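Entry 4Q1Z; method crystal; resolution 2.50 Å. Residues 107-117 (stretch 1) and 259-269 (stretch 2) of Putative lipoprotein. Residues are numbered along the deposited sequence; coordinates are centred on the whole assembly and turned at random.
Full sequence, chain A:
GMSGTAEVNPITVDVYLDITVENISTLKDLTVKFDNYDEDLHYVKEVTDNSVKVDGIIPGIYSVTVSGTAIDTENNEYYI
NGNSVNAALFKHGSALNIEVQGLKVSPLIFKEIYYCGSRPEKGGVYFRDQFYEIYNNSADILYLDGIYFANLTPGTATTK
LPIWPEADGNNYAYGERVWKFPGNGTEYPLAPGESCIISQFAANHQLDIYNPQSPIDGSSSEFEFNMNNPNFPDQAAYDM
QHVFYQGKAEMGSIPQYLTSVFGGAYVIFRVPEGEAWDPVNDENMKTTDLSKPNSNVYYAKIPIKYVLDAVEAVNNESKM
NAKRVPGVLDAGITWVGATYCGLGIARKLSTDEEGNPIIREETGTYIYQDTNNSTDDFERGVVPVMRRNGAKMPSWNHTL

Stretch 1 107-117: PLIFKEIYYCG
Stretch 2 (259-269) TSVFGGAYVIF

How does stretch 2 first meet stretch 1? It arrives as loop: Thr259 (phi/psi -78/159, chi1 p), its CA-to-CB bond sideways to stretch 1, makes no close contact, and Ser260 (-49/123, chi1 t) opens a type I beta turn that ends at Gly263. The turn is closed by a backbone hydrogen bond from Gly263 N to Ser260 O, 3.0 Å, and the same Ser260 O lies 3.7 Å from Tyr115 CD1. At the turn's first corner Val261 (-71/-10, chi1 m) supplies the register, its CA 4.0 Å from the CA of Cys116. Two CA-H...O contacts join the backbones here: Val261 CA to Tyr115 O, 3.5 Å and nearly linear at 169°, and Cys116 CA to Val261 O, 3.5 Å with 134° at the hydrogen. No hydrogen bond crosses between the stretches. The CB of Cys116 (-83/-5, chi1 p) lies 3.4 Å from Val261 O, carried there by the backbone.

Why does the turn finish in glycine? Phe262 (-90/0, chi1 m) directs its CA-to-CB bond away and stays exposed, leaving the backbone to approach Tyr115. Gly263 (107/124) then places its CA over one face of the Tyr115 ring, 3.9 Å from the centroid and 29° off the normal, a CH-pi contact; its N is 3.4 Å from Tyr115 CE1. A CB on Gly263 would be jammed against the preceding carbonyl O. Tyr115 (-134/-17) reaches this place with chi1 p and chi2 81°. Gly264 (-108/169) is bare for another reason: a CB would fall 3.0 Å from Tyr266 CE1.

What lets Tyr266 serve both halves of the contact? Past Ala265 (-105/112), which begins the strand but remains out of reach, Tyr266 (-109/138, chi1 m, chi2 -69°) points toward stretch 1. Its ring folds back along its own chain, so that Gly264 N donates a hydrogen bond to Tyr266 OH, 3.0 Å at 144°. That hydroxyl also lies 3.3 Å from Tyr115 CB. Lower on the ring, Tyr266 CD2 packs 3.8 Å from CD1 of Ile113 (-137/131, chi1 m, chi2 t), while Tyr266 CB is 3.8 Å from Phe110 CZ. An aromatic side chain suits the site, offering carbon to these neighbours and a polar tip to the loop.

How do the strands finish the packing? Strand 265-269 runs at 143° to strand 108-114, their axes approaching to 8.3 Å, a spacing filled by side chains. Val267 (-138/146, chi1 m) turns away, yet its backbone C is 4.0 Å from Phe110 CE2, at the ring edge. Ile268 (-122/133, chi1 p, chi2 t) points back toward stretch 1: its CG2 is 3.8 Å from CZ of Phe110 (-76/108, chi1 m, chi2 -72°), and its CD1 is 3.9 Å from CD2 of Leu108 (-130/107, chi1 t, chi2 p). These buried apolar groups help cover 552 Å², both sides summed. Phe269 (-147/150, chi1 p) ends the stretch out of reach.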

# COMPACT_ATOMS: atom_id res chain seq x y z
N PRO A 107 -0.75 -2.18 -6.67
CA PRO A 107 -2.11 -1.68 -6.44
C PRO A 107 -2.48 -1.11 -5.03
O PRO A 107 -3.12 -0.04 -4.97
CB PRO A 107 -2.97 -2.91 -6.74
CG PRO A 107 -2.01 -4.09 -6.70
CD PRO A 107 -0.77 -3.54 -7.24
N LEU A 108 -2.18 -1.83 -3.93
CA LEU A 108 -2.58 -1.37 -2.60
C LEU A 108 -1.40 -1.42 -1.68
O LEU A 108 -0.94 -2.50 -1.30
CB LEU A 108 -3.75 -2.22 -2.08
CG LEU A 108 -4.36 -1.79 -0.75
CD1 LEU A 108 -5.07 -0.46 -0.88
CD2 LEU A 108 -5.21 -2.91 -0.17
N ILE A 109 -0.86 -0.23 -1.37
CA ILE A 109 0.40 -0.15 -0.61
C ILE A 109 0.31 0.68 0.68
O ILE A 109 -0.64 1.46 0.87
CB ILE A 109 1.57 0.38 -1.53
CG1 ILE A 109 1.22 1.66 -2.35
CG2 ILE A 109 2.07 -0.71 -2.45
CD1 ILE A 109 1.39 3.06 -1.65
N PHE A 110 1.32 0.49 1.56
CA PHE A 110 1.57 1.25 2.80
C PHE A 110 2.15 2.58 2.37
O PHE A 110 3.27 2.62 1.85
CB PHE A 110 2.55 0.48 3.71
CG PHE A 110 1.95 -0.60 4.58
CD1 PHE A 110 1.16 -0.28 5.68
CD2 PHE A 110 2.24 -1.95 4.34
CE1 PHE A 110 0.61 -1.29 6.49
CE2 PHE A 110 1.69 -2.95 5.15
CZ PHE A 110 0.88 -2.61 6.22
N LYS A 111 1.38 3.66 2.50
CA LYS A 111 1.82 5.00 2.06
C LYS A 111 2.70 5.72 3.13
O LYS A 111 3.70 6.37 2.81
CB LYS A 111 0.57 5.84 1.71
CG LYS A 111 0.85 7.17 1.06
CD LYS A 111 -0.45 7.87 0.73
CE LYS A 111 -0.32 9.37 0.74
NZ LYS A 111 0.06 9.88 2.07
N GLU A 112 2.25 5.67 4.39
CA GLU A 112 2.88 6.33 5.52
C GLU A 112 2.65 5.47 6.73
O GLU A 112 1.54 4.95 6.89
CB GLU A 112 2.30 7.75 5.71
CG GLU A 112 2.90 8.54 6.87
CD GLU A 112 3.36 9.95 6.54
OE1 GLU A 112 3.08 10.44 5.43
OE2 GLU A 112 4.04 10.56 7.40
N ILE A 113 3.70 5.31 7.59
CA ILE A 113 3.66 4.54 8.83
C ILE A 113 4.38 5.32 9.97
O ILE A 113 5.50 5.80 9.78
CB ILE A 113 4.29 3.10 8.65
CG1 ILE A 113 3.62 2.31 7.48
CG2 ILE A 113 4.23 2.30 9.97
CD1 ILE A 113 4.32 0.98 7.05
N TYR A 114 3.72 5.42 11.14
CA TYR A 114 4.29 6.06 12.32
C TYR A 114 4.16 5.09 13.48
O TYR A 114 3.05 4.67 13.80
CB TYR A 114 3.64 7.42 12.58
CG TYR A 114 3.99 8.06 13.90
CD1 TYR A 114 5.32 8.22 14.30
CD2 TYR A 114 3.00 8.59 14.72
CE1 TYR A 114 5.65 8.86 15.49
CE2 TYR A 114 3.31 9.21 15.92
CZ TYR A 114 4.64 9.33 16.31
OH TYR A 114 4.93 9.94 17.50
N TYR A 115 5.30 4.66 14.07
CA TYR A 115 5.35 3.59 15.09
C TYR A 115 6.19 3.83 16.35
O TYR A 115 6.06 3.04 17.30
CB TYR A 115 5.92 2.30 14.42
CG TYR A 115 7.31 2.45 13.83
CD1 TYR A 115 8.45 2.38 14.64
CD2 TYR A 115 7.50 2.60 12.45
CE1 TYR A 115 9.73 2.56 14.11
CE2 TYR A 115 8.78 2.75 11.91
CZ TYR A 115 9.89 2.71 12.74
OH TYR A 115 11.16 2.84 12.23
N CYS A 116 7.12 4.79 16.36
CA CYS A 116 8.10 4.86 17.44
C CYS A 116 7.61 5.58 18.73
O CYS A 116 8.34 5.60 19.74
CB CYS A 116 9.42 5.45 16.94
SG CYS A 116 9.33 7.23 16.61
N GLY A 117 6.41 6.13 18.69
CA GLY A 117 5.92 6.88 19.83
C GLY A 117 6.54 8.27 19.89
O GLY A 117 7.38 8.63 19.05
N THR A 259 2.75 -2.27 18.29
CA THR A 259 3.81 -2.87 17.49
C THR A 259 5.17 -2.26 18.02
O THR A 259 5.16 -1.25 18.71
CB THR A 259 3.53 -2.73 15.98
OG1 THR A 259 3.54 -1.37 15.55
CG2 THR A 259 2.22 -3.38 15.57
N SER A 260 6.30 -2.92 17.77
CA SER A 260 7.63 -2.48 18.23
C SER A 260 7.92 -0.99 17.94
O SER A 260 7.85 -0.56 16.78
CB SER A 260 8.72 -3.34 17.60
OG SER A 260 9.92 -3.31 18.36
N VAL A 261 8.23 -0.21 19.00
CA VAL A 261 8.60 1.21 18.90
C VAL A 261 10.03 1.29 18.24
O VAL A 261 10.46 2.36 17.81
CB VAL A 261 8.48 1.99 20.24
CG1 VAL A 261 7.04 1.98 20.78
CG2 VAL A 261 9.46 1.48 21.30
N PHE A 262 10.71 0.12 18.10
CA PHE A 262 11.99 0.01 17.39
C PHE A 262 11.80 -0.30 15.91
O PHE A 262 12.78 -0.49 15.22
CB PHE A 262 12.82 -1.12 17.98
CG PHE A 262 13.34 -0.90 19.37
CD1 PHE A 262 14.41 -0.03 19.59
CD2 PHE A 262 12.80 -1.58 20.45
CE1 PHE A 262 14.91 0.17 20.89
CE2 PHE A 262 13.30 -1.39 21.74
CZ PHE A 262 14.36 -0.52 21.95
N GLY A 263 10.57 -0.42 15.43
CA GLY A 263 10.28 -0.82 14.07
C GLY A 263 9.76 -2.23 14.04
O GLY A 263 10.38 -3.16 14.57
N GLY A 264 8.57 -2.37 13.46
CA GLY A 264 7.91 -3.66 13.28
C GLY A 264 7.95 -4.06 11.82
O GLY A 264 8.33 -3.25 10.97
N ALA A 265 7.59 -5.33 11.54
CA ALA A 265 7.48 -5.88 10.19
C ALA A 265 5.97 -5.99 9.90
O ALA A 265 5.25 -6.70 10.61
CB ALA A 265 8.18 -7.23 10.10
N TYR A 266 5.48 -5.17 8.95
CA TYR A 266 4.04 -5.02 8.62
C TYR A 266 3.69 -5.64 7.30
O TYR A 266 4.41 -5.45 6.33
CB TYR A 266 3.68 -3.50 8.58
CG TYR A 266 4.33 -2.70 9.69
CD1 TYR A 266 3.93 -2.86 11.02
CD2 TYR A 266 5.37 -1.82 9.43
CE1 TYR A 266 4.56 -2.17 12.06
CE2 TYR A 266 5.98 -1.08 10.46
CZ TYR A 266 5.59 -1.29 11.78
OH TYR A 266 6.19 -0.61 12.82
N VAL A 267 2.54 -6.33 7.23
CA VAL A 267 2.02 -6.90 5.99
C VAL A 267 0.51 -6.67 5.88
O VAL A 267 -0.21 -6.74 6.88
CB VAL A 267 2.34 -8.42 5.74
CG1 VAL A 267 3.82 -8.68 5.51
CG2 VAL A 267 1.79 -9.32 6.85
N ILE A 268 0.04 -6.48 4.64
CA ILE A 268 -1.37 -6.48 4.28
C ILE A 268 -1.51 -7.57 3.24
O ILE A 268 -0.65 -7.68 2.34
CB ILE A 268 -2.02 -5.14 3.89
CG1 ILE A 268 -1.21 -4.37 2.80
CG2 ILE A 268 -2.34 -4.30 5.17
CD1 ILE A 268 -1.97 -3.33 2.04
N PHE A 269 -2.52 -8.44 3.40
CA PHE A 269 -2.67 -9.58 2.49
C PHE A 269 -4.14 -9.94 2.25
O PHE A 269 -5.01 -9.75 3.12
CB PHE A 269 -1.87 -10.79 2.97
CG PHE A 269 -2.24 -11.38 4.32
CD1 PHE A 269 -1.73 -10.84 5.50
CD2 PHE A 269 -3.04 -12.53 4.40
CE1 PHE A 269 -2.03 -11.43 6.74
CE2 PHE A 269 -3.34 -13.11 5.63
CZ PHE A 269 -2.81 -12.57 6.79